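Local coordinates for glutathione S-transferase (Xanthomonas axonopodis pv. citri, PDB 6NV6), which probably catalyses the conjugation of glutathione to electrophilic compounds, as a theta-class glutathione transferase, at residues Lys17-Ala22 and Tyr29-Val34; Val54-Gln59 and Asn69-Tyr74; Glu138-Ala143 and Ile163-Phe168. All coordinates share one frame; numbering follows the deposited sequence.

Interaction 1: residues Lys17-Ala22 and Tyr29-Val34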
# COMPACT_ATOMS: atom_id res chain seq x y z
N LYS A 17 3.99 -2.67 1.51
CA LYS A 17 4.49 -1.31 1.35
C LYS A 17 6.01 -1.27 1.42
O LYS A 17 6.67 -0.58 0.63
CB LYS A 17 3.93 -0.41 2.44
CG LYS A 17 2.48 -0.07 2.36
CD LYS A 17 2.21 0.99 3.39
CE LYS A 17 0.82 0.92 3.96
NZ LYS A 17 0.83 1.65 5.25
N ALA A 18 6.58 -1.99 2.39
CA ALA A 18 8.01 -1.93 2.59
C ALA A 18 8.75 -2.76 1.55
O ALA A 18 9.77 -2.30 1.01
CB ALA A 18 8.35 -2.41 4.00
N LEU A 19 8.25 -3.96 1.24
CA LEU A 19 8.90 -4.81 0.23
C LEU A 19 8.90 -4.12 -1.12
O LEU A 19 9.92 -4.09 -1.81
CB LEU A 19 8.19 -6.16 0.13
CG LEU A 19 8.21 -6.87 1.47
CD1 LEU A 19 7.30 -8.08 1.50
CD2 LEU A 19 9.63 -7.23 1.86
N TRP A 20 7.77 -3.53 -1.49
CA TRP A 20 7.69 -2.81 -2.75
C TRP A 20 8.69 -1.66 -2.80
O TRP A 20 9.38 -1.47 -3.81
CB TRP A 20 6.25 -2.32 -2.95
CG TRP A 20 6.02 -1.55 -4.21
CD1 TRP A 20 6.83 -1.50 -5.30
CD2 TRP A 20 4.90 -0.72 -4.49
NE1 TRP A 20 6.28 -0.69 -6.25
CE2 TRP A 20 5.08 -0.20 -5.78
CE3 TRP A 20 3.74 -0.37 -3.78
CZ2 TRP A 20 4.15 0.66 -6.38
CZ3 TRP A 20 2.82 0.48 -4.38
CH2 TRP A 20 3.02 0.99 -5.66
N CYS A 21 8.79 -0.89 -1.72
CA CYS A 21 9.75 0.21 -1.68
C CYS A 21 11.19 -0.29 -1.76
O CYS A 21 12.00 0.23 -2.54
CB CYS A 21 9.54 1.03 -0.41
SG CYS A 21 10.37 2.60 -0.50
N ALA A 22 11.53 -1.30 -0.96
CA ALA A 22 12.83 -1.94 -1.10
C ALA A 22 13.09 -2.30 -2.55
O ALA A 22 14.11 -1.92 -3.13
CB ALA A 22 12.89 -3.18 -0.21
N TYR A 29 18.40 -6.63 0.28
CA TYR A 29 17.65 -6.72 1.52
C TYR A 29 17.29 -8.18 1.78
O TYR A 29 17.14 -8.98 0.86
CB TYR A 29 16.39 -5.83 1.51
CG TYR A 29 15.26 -6.33 0.63
CD1 TYR A 29 15.28 -6.11 -0.74
CD2 TYR A 29 14.19 -7.03 1.17
CE1 TYR A 29 14.26 -6.57 -1.55
CE2 TYR A 29 13.17 -7.50 0.36
CZ TYR A 29 13.21 -7.26 -1.00
OH TYR A 29 12.21 -7.72 -1.83
N THR A 30 17.14 -8.49 3.06
CA THR A 30 16.58 -9.76 3.52
C THR A 30 15.14 -9.55 3.96
O THR A 30 14.83 -8.58 4.65
CB THR A 30 17.40 -10.31 4.69
OG1 THR A 30 18.77 -10.42 4.32
CG2 THR A 30 16.87 -11.66 5.14
N SER A 31 14.27 -10.47 3.56
CA SER A 31 12.90 -10.53 4.04
C SER A 31 12.74 -11.78 4.90
O SER A 31 12.88 -12.89 4.39
CB SER A 31 11.90 -10.55 2.89
OG SER A 31 10.64 -11.02 3.34
N ILE A 32 12.42 -11.59 6.17
CA ILE A 32 12.23 -12.71 7.10
C ILE A 32 10.75 -12.83 7.42
O ILE A 32 10.10 -11.85 7.81
CB ILE A 32 13.06 -12.53 8.38
CG1 ILE A 32 14.55 -12.48 8.05
CG2 ILE A 32 12.76 -13.67 9.36
CD1 ILE A 32 15.44 -12.32 9.27
N GLU A 33 10.22 -14.04 7.26
CA GLU A 33 8.84 -14.37 7.60
C GLU A 33 8.90 -15.50 8.62
O GLU A 33 9.31 -16.62 8.29
CB GLU A 33 8.06 -14.79 6.36
CG GLU A 33 6.57 -14.60 6.49
CD GLU A 33 5.85 -14.97 5.21
OE1 GLU A 33 6.31 -15.91 4.53
OE2 GLU A 33 4.82 -14.34 4.87
N VAL A 34 8.51 -15.21 9.84
CA VAL A 34 8.64 -16.16 10.94
C VAL A 34 7.36 -16.98 11.03
O VAL A 34 6.27 -16.54 10.64
CB VAL A 34 8.96 -15.42 12.25
CG1 VAL A 34 9.07 -16.38 13.43
CG2 VAL A 34 10.24 -14.62 12.11

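Interaction 2: residues Val54-Gln59 and Asn69-Tyr74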
# COMPACT_ATOMS: atom_id res chain seq x y z
N VAL A 54 -0.61 -7.00 10.76
CA VAL A 54 0.79 -7.29 11.06
C VAL A 54 1.64 -6.09 10.66
O VAL A 54 1.30 -5.34 9.74
CB VAL A 54 1.24 -8.62 10.39
CG1 VAL A 54 2.77 -8.69 10.22
CG2 VAL A 54 0.75 -9.79 11.22
N VAL A 55 2.76 -5.92 11.37
CA VAL A 55 3.57 -4.72 11.30
C VAL A 55 4.94 -5.12 10.72
O VAL A 55 5.46 -6.18 11.09
CB VAL A 55 3.73 -4.05 12.67
CG1 VAL A 55 4.80 -4.72 13.56
CG2 VAL A 55 3.96 -2.55 12.53
N PRO A 56 5.48 -4.38 9.76
CA PRO A 56 6.87 -4.62 9.36
C PRO A 56 7.85 -4.02 10.37
O PRO A 56 7.60 -2.96 10.94
CB PRO A 56 6.98 -3.90 8.00
CG PRO A 56 5.88 -2.90 8.00
CD PRO A 56 4.77 -3.52 8.80
N THR A 57 8.95 -4.73 10.59
CA THR A 57 10.10 -4.17 11.28
C THR A 57 11.22 -4.01 10.27
O THR A 57 11.64 -4.99 9.64
CB THR A 57 10.57 -5.05 12.45
OG1 THR A 57 9.46 -5.37 13.30
CG2 THR A 57 11.64 -4.33 13.24
N LEU A 58 11.69 -2.78 10.09
CA LEU A 58 12.86 -2.51 9.27
C LEU A 58 14.08 -2.39 10.16
O LEU A 58 14.01 -1.80 11.24
CB LEU A 58 12.69 -1.23 8.46
CG LEU A 58 13.70 -0.90 7.34
CD1 LEU A 58 14.87 -0.08 7.84
CD2 LEU A 58 14.23 -2.13 6.66
N GLN A 59 15.19 -2.97 9.72
CA GLN A 59 16.50 -2.75 10.32
C GLN A 59 17.49 -2.46 9.21
O GLN A 59 17.62 -3.24 8.26
CB GLN A 59 16.96 -3.95 11.14
CG GLN A 59 18.36 -3.76 11.74
CD GLN A 59 18.71 -4.82 12.77
OE1 GLN A 59 17.87 -5.64 13.16
NE2 GLN A 59 19.97 -4.82 13.21
N ASN A 69 4.77 3.66 6.74
CA ASN A 69 4.99 4.83 5.91
C ASN A 69 6.30 5.53 6.24
O ASN A 69 6.93 6.10 5.35
CB ASN A 69 3.80 5.79 6.02
CG ASN A 69 2.50 5.20 5.51
OD1 ASN A 69 2.49 4.17 4.82
ND2 ASN A 69 1.39 5.83 5.86
N ALA A 70 6.73 5.49 7.51
CA ALA A 70 8.07 5.95 7.84
C ALA A 70 9.13 5.09 7.16
O ALA A 70 10.12 5.61 6.63
CB ALA A 70 8.26 5.96 9.36
N ILE A 71 8.94 3.77 7.17
CA ILE A 71 9.85 2.87 6.47
C ILE A 71 9.92 3.25 5.00
O ILE A 71 11.01 3.26 4.40
CB ILE A 71 9.41 1.41 6.66
CG1 ILE A 71 9.54 0.99 8.13
CG2 ILE A 71 10.25 0.48 5.79
CD1 ILE A 71 8.82 -0.28 8.47
N VAL A 72 8.78 3.59 4.40
CA VAL A 72 8.78 3.92 2.98
C VAL A 72 9.56 5.21 2.76
O VAL A 72 10.51 5.26 1.97
CB VAL A 72 7.34 4.04 2.44
CG1 VAL A 72 7.32 4.70 1.06
CG2 VAL A 72 6.65 2.67 2.41
N ARG A 73 9.16 6.27 3.46
CA ARG A 73 9.79 7.57 3.28
C ARG A 73 11.29 7.46 3.49
O ARG A 73 12.08 8.06 2.75
CB ARG A 73 9.17 8.60 4.22
CG ARG A 73 7.83 9.12 3.72
CD ARG A 73 7.37 10.34 4.52
NE ARG A 73 6.97 9.93 5.87
CZ ARG A 73 5.73 9.61 6.20
NH1 ARG A 73 4.76 9.66 5.30
NH2 ARG A 73 5.45 9.23 7.45
N TYR A 74 11.70 6.66 4.47
CA TYR A 74 13.12 6.46 4.70
C TYR A 74 13.78 5.78 3.50
O TYR A 74 14.74 6.31 2.92
CB TYR A 74 13.34 5.64 5.97
CG TYR A 74 14.76 5.19 6.07
CD1 TYR A 74 15.78 6.12 6.24
CD2 TYR A 74 15.11 3.85 5.92
CE1 TYR A 74 17.09 5.72 6.31
CE2 TYR A 74 16.41 3.44 5.99
CZ TYR A 74 17.40 4.38 6.19
OH TYR A 74 18.71 3.98 6.26

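Interaction 3: residues Glu138-Ala143 and Ile163-Phe168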
# COMPACT_ATOMS: atom_id res chain seq x y z
N GLU A 138 -16.77 4.47 -1.09
CA GLU A 138 -16.93 5.91 -1.22
C GLU A 138 -15.69 6.65 -0.75
O GLU A 138 -15.43 7.76 -1.22
CB GLU A 138 -18.17 6.41 -0.47
CG GLU A 138 -19.52 6.07 -1.16
CD GLU A 138 -19.48 6.09 -2.71
OE1 GLU A 138 -19.37 7.19 -3.29
OE2 GLU A 138 -19.59 5.01 -3.35
N LEU A 139 -14.92 6.06 0.15
CA LEU A 139 -13.60 6.61 0.44
C LEU A 139 -12.71 6.53 -0.79
O LEU A 139 -12.10 7.53 -1.20
CB LEU A 139 -12.96 5.86 1.61
CG LEU A 139 -13.54 6.18 2.99
CD1 LEU A 139 -12.96 5.28 4.08
CD2 LEU A 139 -13.35 7.66 3.31
N LEU A 140 -12.65 5.35 -1.42
CA LEU A 140 -11.84 5.21 -2.63
C LEU A 140 -12.28 6.18 -3.73
O LEU A 140 -11.44 6.62 -4.53
CB LEU A 140 -11.91 3.77 -3.13
CG LEU A 140 -11.02 2.87 -2.28
CD1 LEU A 140 -11.06 1.43 -2.78
CD2 LEU A 140 -9.59 3.44 -2.26
N ALA A 141 -13.57 6.52 -3.77
CA ALA A 141 -14.05 7.51 -4.74
C ALA A 141 -13.28 8.82 -4.63
O ALA A 141 -13.11 9.53 -5.64
CB ALA A 141 -15.54 7.75 -4.53
N ARG A 142 -12.80 9.16 -3.43
CA ARG A 142 -11.99 10.37 -3.28
C ARG A 142 -10.64 10.22 -3.98
O ARG A 142 -10.19 11.13 -4.69
CB ARG A 142 -11.80 10.68 -1.80
CG ARG A 142 -13.04 11.25 -1.10
CD ARG A 142 -12.89 11.16 0.42
NE ARG A 142 -14.17 11.17 1.13
CZ ARG A 142 -14.30 11.03 2.45
NH1 ARG A 142 -13.23 10.88 3.22
NH2 ARG A 142 -15.50 11.06 3.00
N ALA A 143 -9.98 9.08 -3.80
CA ALA A 143 -8.74 8.84 -4.53
C ALA A 143 -9.00 8.77 -6.03
O ALA A 143 -8.20 9.28 -6.83
CB ALA A 143 -8.10 7.56 -4.01
N ILE A 163 2.65 4.59 -2.86
CA ILE A 163 3.00 3.26 -2.38
C ILE A 163 2.05 2.77 -1.28
O ILE A 163 1.59 1.62 -1.37
CB ILE A 163 4.47 3.25 -1.93
CG1 ILE A 163 5.37 3.28 -3.16
CG2 ILE A 163 4.77 2.03 -1.06
CD1 ILE A 163 6.84 3.39 -2.82
N PRO A 164 1.71 3.55 -0.25
CA PRO A 164 0.81 3.00 0.79
C PRO A 164 -0.55 2.58 0.26
O PRO A 164 -0.96 1.42 0.45
CB PRO A 164 0.71 4.14 1.81
CG PRO A 164 1.97 4.90 1.62
CD PRO A 164 2.27 4.85 0.17
N LEU A 165 -1.28 3.48 -0.43
CA LEU A 165 -2.56 3.07 -1.01
C LEU A 165 -2.39 2.03 -2.11
O LEU A 165 -3.24 1.15 -2.27
CB LEU A 165 -3.32 4.28 -1.55
CG LEU A 165 -4.74 4.00 -2.01
CD1 LEU A 165 -5.60 3.46 -0.86
CD2 LEU A 165 -5.37 5.24 -2.61
N GLY A 166 -1.29 2.12 -2.88
CA GLY A 166 -1.04 1.13 -3.93
C GLY A 166 -0.91 -0.28 -3.39
O GLY A 166 -1.30 -1.24 -4.06
N SER A 167 -0.38 -0.43 -2.18
CA SER A 167 -0.25 -1.76 -1.60
C SER A 167 -1.58 -2.29 -1.09
O SER A 167 -1.78 -3.51 -1.06
CB SER A 167 0.80 -1.76 -0.49
OG SER A 167 1.96 -1.02 -0.85
N PHE A 168 -2.49 -1.41 -0.69
CA PHE A 168 -3.84 -1.86 -0.33
C PHE A 168 -4.66 -2.17 -1.57
O PHE A 168 -5.42 -3.15 -1.58
CB PHE A 168 -4.56 -0.80 0.50
CG PHE A 168 -4.16 -0.78 1.95
CD1 PHE A 168 -4.77 -1.61 2.87
CD2 PHE A 168 -3.19 0.10 2.40
CE1 PHE A 168 -4.41 -1.57 4.21
CE2 PHE A 168 -2.82 0.14 3.73
CZ PHE A 168 -3.44 -0.71 4.64

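Interaction 1: residues Lys17-Ala22 and Tyr29-Val34
Ala22 and Leu19 of helix 13-25 meet Tyr29 and Ser31 of strand 29-32 within the beta-alpha-beta unit that opens the thioredoxin-like domain of this transferase. The helix leads back from strand 4-7 to edge strand 29-32, which pairs in parallel with strand 4-7, and the short helical and strand segments accordingly run nearly antiparallel, at 159°, with their axes 10.4 Å apart. The tight part of the contact is a CH-pi arrangement: the methyl CB of Ala22 sits almost squarely over the centre of the Tyr29 ring, 3.9 Å from its centroid and only 13° off the normal. With CG between the backbone N and the carbonyl carbon of Tyr29 (chi1 73°), the ring is swung under the helix, where one face meets the methyl of Ala22. Leu19 completes this side, its side chain crossing that of Tyr29 at about a right angle and bringing CD2 to 3.9 Å from CE2 of the ring in an oblique approach. Beyond the ring, OH of Tyr29 is hydrogen-bonded to Glu23 OE2, a polar tie from the strand back to the same helix. On the inner side, Leu19 rests on Ile6 and Tyr29 on Ile4, both of strand 4-7. Leu19 and Ala22 are buried, whereas Tyr29 and Ser31 remain partly exposed. Packing thins towards Ser31 and beyond it, where the chain leaves the strand: Glu33 and Val34 are exposed, poorly ordered and clear of the helix segment, shortly before a region that was not modelled. Ser31 itself is met solely by one methyl branch of Leu19, with CB of Ser31 4.2 Å from CD2 of Leu19, while its OG is engaged by NE of Arg10 in a hydrogen bond.

Interaction 2: residues Val54-Gln59 and Asn69-Tyr74
The hydroxyl of Tyr74, whose ring meets Leu58, is hydrogen-bonded to OD2 of Asp60 at the end of strand 57-60, a polar link beside an otherwise apolar contact. CE2 of the Tyr74 ring lies 4.3 Å from CD1 of Leu58, approached obliquely, and the ring also rests on Leu63 and Leu65 of the neighbouring strand. Ile71 does most of the packing. Its two branches divide the work: CG1 lies 3.9 Å from CB of Leu58, CG2 is 4.0 Å from CG of Leu58, and the terminal CD1 continues along the segment to 4.0 Å from CG of Pro56. With CG1 anti to the carbonyl carbon of Ile71 (chi1 -65°) and the chain extended beyond it, CD1 reaches towards the loop that precedes the strand. Helix 68-79 thus covers one face of the thioredoxin-like sheet, in which strand 57-60 lies between 4-7 and 63-65. Pro56 occupies the place just before this strand where the thioredoxin fold usually carries a cis-proline; here the Val55-Pro56 peptide is modelled trans, with the CA atoms of Val55 and Pro56 3.9 Å apart. Helix 13-25 packs against both segments, Asn14 and Val15 touching Pro56 and Ala18 touching Ile71. Thr57 turns from the helix instead, its side chain resting on Trp7 and Val64.

Interaction 3: residues Glu138-Ala143 and Ile163-Phe168
Leu165 meets Leu140 and Ala143 through methyl groups alone, and the flat groups of the two segments stand aside from this contact. The guanidinium of Arg142 has CD2 of Leu139, in its own helix, over one face and offset toward the rim, whereas the Phe168 side chain touches Thr101 and Lys17. Across the interface the two branches of Leu165 part company: CD2 reaches CB of Ala143 at 3.8 Å, and CD1 reaches CD2 of Leu140 at 4.2 Å. Its CG is anti to the backbone N (chi1 -172°), an arrangement that extends the fork towards helix 126-146. These contacts join two helices of the all-helical C-terminal domain of the transferase. A third, helix 88-118, lies against both, with Thr101 touching Leu165 and Phe105 touching Leu140, and the loop residues Leu182 and Leu153 cover Leu140 and Leu165 in turn. A side-chain bond marks the first turn of helix 163-174. The carbonyl O of Ile163 is gripped from opposite faces of its plane by two donors of Ser167: OG at 2.7 Å from Ile163 O and the backbone N at 3.0 Å from Ile163 O. OG approaches at a C=O...donor angle of 147°, tilted 33° from the carbonyl plane. One residue before Ser167, the carbonyl O of Gly166 receives the hydroxyl of Tyr198.

How the interactions relate
Interactions 1 and 2 belong to the thioredoxin-like domain, their centres about 9 Å apart, and both reach the same sheet. Their helices also touch directly: NZ of Lys17 lies 3.1 Å from OD1 of Asn69, a probable hydrogen bond, and CB of Ala18 packs on CG2 of Ile71 at 3.9 Å. Interaction 3 lies in the helical domain, its centre about 21 Å from that of interaction 1 and about 19 Å from that of interaction 2, yet segment 163-168 bridges the domains. Trp20 packs on Ile163 and Ser167, and Asn69 on Pro164. In this family glutathione is bound mainly by the thioredoxin-like domain, near the interdomain cleft.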